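Local coordinates for glucose-6-phosphate isomerase like protein (Thermus thermophilus, PDB 1WIW), which probably binds phosphorylated sugars and may isomerise glucose-6-phosphate and mannose-6-phosphate to fructose-6-phosphate, at the interface of chains A and B. Numbering follows the deposited sequence. Chains: chain A/B, Glucose-6-phosphate isomerase like protein.

Contact 1: the interface of chains A and B. Residues chain A 192, 201, 205; chain B 180, 184, 190-191.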
# COMPACT_ATOMS: atom_id res chain seq x y z
N LEU A 192 8.33 2.49 -5.96
CA LEU A 192 7.56 1.38 -5.40
C LEU A 192 7.51 1.34 -3.87
O LEU A 192 8.36 1.92 -3.19
CB LEU A 192 8.18 0.07 -5.93
CG LEU A 192 8.02 -1.28 -5.24
CD1 LEU A 192 6.56 -1.68 -5.15
CD2 LEU A 192 8.79 -2.33 -6.02
N PHE A 201 8.05 -9.72 1.75
CA PHE A 201 8.21 -9.24 0.37
C PHE A 201 9.68 -9.04 0.01
O PHE A 201 10.13 -9.42 -1.07
CB PHE A 201 7.43 -7.91 0.24
CG PHE A 201 7.58 -7.21 -1.09
CD1 PHE A 201 6.87 -7.65 -2.21
CD2 PHE A 201 8.39 -6.09 -1.21
CE1 PHE A 201 6.96 -6.97 -3.43
CE2 PHE A 201 8.49 -5.40 -2.42
CZ PHE A 201 7.77 -5.84 -3.53
N GLY A 205 10.81 -11.81 -2.62
CA GLY A 205 10.46 -11.16 -3.87
C GLY A 205 11.56 -10.94 -4.90
O GLY A 205 11.29 -10.60 -6.05
N GLN B 180 0.30 -8.43 -4.68
CA GLN B 180 1.73 -8.11 -4.73
C GLN B 180 2.44 -9.15 -3.85
O GLN B 180 3.51 -9.65 -4.20
CB GLN B 180 1.98 -6.71 -4.16
CG GLN B 180 3.44 -6.25 -4.24
CD GLN B 180 3.63 -4.84 -3.68
OE1 GLN B 180 4.63 -4.18 -3.97
NE2 GLN B 180 2.68 -4.39 -2.87
N ALA B 184 5.34 -12.22 -4.71
CA ALA B 184 6.64 -12.25 -4.06
C ALA B 184 6.82 -13.62 -3.39
O ALA B 184 7.85 -14.26 -3.56
CB ALA B 184 6.75 -11.14 -3.02
N LEU B 190 9.20 -9.47 -8.11
CA LEU B 190 8.84 -8.11 -7.73
C LEU B 190 7.65 -7.60 -8.55
O LEU B 190 7.49 -7.95 -9.71
CB LEU B 190 10.05 -7.20 -7.98
CG LEU B 190 9.97 -5.73 -7.59
CD1 LEU B 190 9.94 -5.62 -6.08
CD2 LEU B 190 11.18 -4.98 -8.15
N SER B 191 6.81 -6.79 -7.91
CA SER B 191 5.66 -6.17 -8.56
C SER B 191 5.34 -4.93 -7.74
O SER B 191 5.89 -4.74 -6.66
CB SER B 191 4.45 -7.11 -8.56
OG SER B 191 3.99 -7.39 -7.25

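Contact 2: the interface of chains A and B. Residues chain A 45, 48, 76, 177; chain B 196-197.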
# COMPACT_ATOMS: atom_id res chain seq x y z
N GLY A 45 -7.59 12.56 -2.10
CA GLY A 45 -6.51 13.29 -2.73
C GLY A 45 -5.52 13.84 -1.72
O GLY A 45 -5.02 13.11 -0.87
N GLN A 48 -6.11 12.87 2.08
CA GLN A 48 -6.17 11.53 2.65
C GLN A 48 -5.08 11.22 3.66
O GLN A 48 -5.37 10.76 4.76
CB GLN A 48 -6.15 10.46 1.56
CG GLN A 48 -6.49 9.10 2.13
CD GLN A 48 -6.33 7.98 1.13
OE1 GLN A 48 -5.23 7.68 0.70
NE2 GLN A 48 -7.44 7.35 0.77
N GLU A 76 -11.62 9.62 -7.52
CA GLU A 76 -11.78 9.06 -6.18
C GLU A 76 -13.19 9.24 -5.61
O GLU A 76 -13.45 8.86 -4.46
CB GLU A 76 -10.76 9.66 -5.22
CG GLU A 76 -9.32 9.55 -5.69
CD GLU A 76 -8.33 9.82 -4.58
OE1 GLU A 76 -8.56 10.74 -3.77
OE2 GLU A 76 -7.30 9.11 -4.53
N GLY A 177 3.01 5.46 0.67
CA GLY A 177 2.17 5.91 -0.42
C GLY A 177 2.28 7.40 -0.65
O GLY A 177 2.29 7.87 -1.79
N PRO B 196 -2.57 5.72 -3.06
CA PRO B 196 -4.00 5.99 -2.91
C PRO B 196 -4.61 6.72 -4.11
O PRO B 196 -5.66 6.33 -4.61
CB PRO B 196 -4.05 6.80 -1.63
CG PRO B 196 -3.01 6.12 -0.80
CD PRO B 196 -1.87 5.93 -1.78
N SER B 197 -3.95 7.79 -4.56
CA SER B 197 -4.42 8.55 -5.72
C SER B 197 -3.82 7.84 -6.93
O SER B 197 -2.86 8.32 -7.53
CB SER B 197 -3.92 10.00 -5.69
OG SER B 197 -4.43 10.70 -4.57
O HOH W 1 -4.11 10.59 -1.90
O HOH W 2 -6.28 9.50 -2.20

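Contact 1: the interface of chains A and B
The ring of A:Phe201, on helix 198-204, is the main apolar wedge here, with residues of chain B on both sides of it. On one side, the side chain of B:Gln180 crosses the ring at about a right angle, its amide plane turned 67° from the ring plane; CG packs at the edge, 3.7 Å from A:Phe201 CE1, and the amide oxygen OE1 lies over the rim near CE1 and CZ. A glutamine suits this place because its CG methylene can meet the ring edge while its polar head lies at the rim. Toward the other face, B:Leu190 CD1 approaches the ring end, 3.3 Å from A:Phe201 CZ, and the small methyl of B:Ala184 packs at the flank, CB 3.6 Å from CD1. CG anti to the backbone N (chi1 175°) directs the phenyl ring away from its own helix, between B:Gln180 and B:Leu190.

A second apolar pair meets tip to tip: A:Leu192 CD2 and B:Leu190 CD1 are 3.5 Å apart, a tight fit. The other methyl, A:Leu192 CD1, rests against the oxygens of B:Gln180 and B:Ser191.

Backbone contact is close but not bonded. A:Gly205 O is 3.1 Å from B:Leu190 N, but the amide hydrogen is not directed at that oxygen; lacking a side chain, A:Gly205 lets B:Ala184 come near. In the deposited pair the patch contributes an apolar contact between the copies, which may be part of a biological dimer.

Contact 2: the interface of chains A and B
In this PGI/PMI-family protein, the glycine-rich turn after strand 39-44, running through the 3-10 helix 45-47 into helix 48-54, faces a loop of the other copy, where B:Pro196 and B:Ser197 meet A:Gly45 and A:Gln48 of the turn and A:Glu76 of a neighbouring loop. The turn may lie near a sugar-phosphate site, which the structure alone does not show. A:Gly45 adopts phi 55° and psi -127°, a conformation that glycine takes readily and other residues rarely do.

One part of the contact sets the apolar proline ring against the flat, polar amide of A:Gln48. A:Gln48 runs out extended, CG anti to the backbone N (chi1 -169°), and crosses B:Pro196 at about a right angle, with A:Gln48 CD 3.8 Å from B:Pro196 CB. OE1 is modelled too near the ring carbons, so its exact place is doubtful. Replacing A:Gln48 by alanine would remove this long arm and would probably leave the CB and CG side of B:Pro196 without its cover. Beyond CD of the rigid ring lies helix 174-185 of chain A, where A:Gly177 has no side chain to hinder the approach.

The polar part is largely water-mediated. B:Ser197 OG binds water 1 at 2.7 Å, and that water meets A:Gly45 O at 2.9 Å. A:Glu76 is poorly ordered, so its bonds are tentative. As modelled, water 2 links the same hydroxyl to A:Glu76 OE2, which it approaches to 2.6 Å; the direct hydroxyl-carboxylate bond is weak. The other carboxylate oxygen, OE1, accepts the backbone N-H of A:Gly45 through its syn lone pair, at 2.7 Å from N.

The C-alpha centres of contact 1 and contact 2 lie about 21 Å apart, yet both draw on the same stretch of chain B: the loop that leaves helix 174-185 supplies residues 190-191 to contact 1 and residues 196-197 to contact 2. That helix also serves twice, from chain B in contact 1 and from chain A in contact 2. Contact 1 pairs this region with its counterpart in the other copy, whereas contact 2 carries it across to the turn after strand 39-44 of chain A. One loop touching two parts of its neighbour may orient the copies if this pair is biological; the interface is not an exact two-fold.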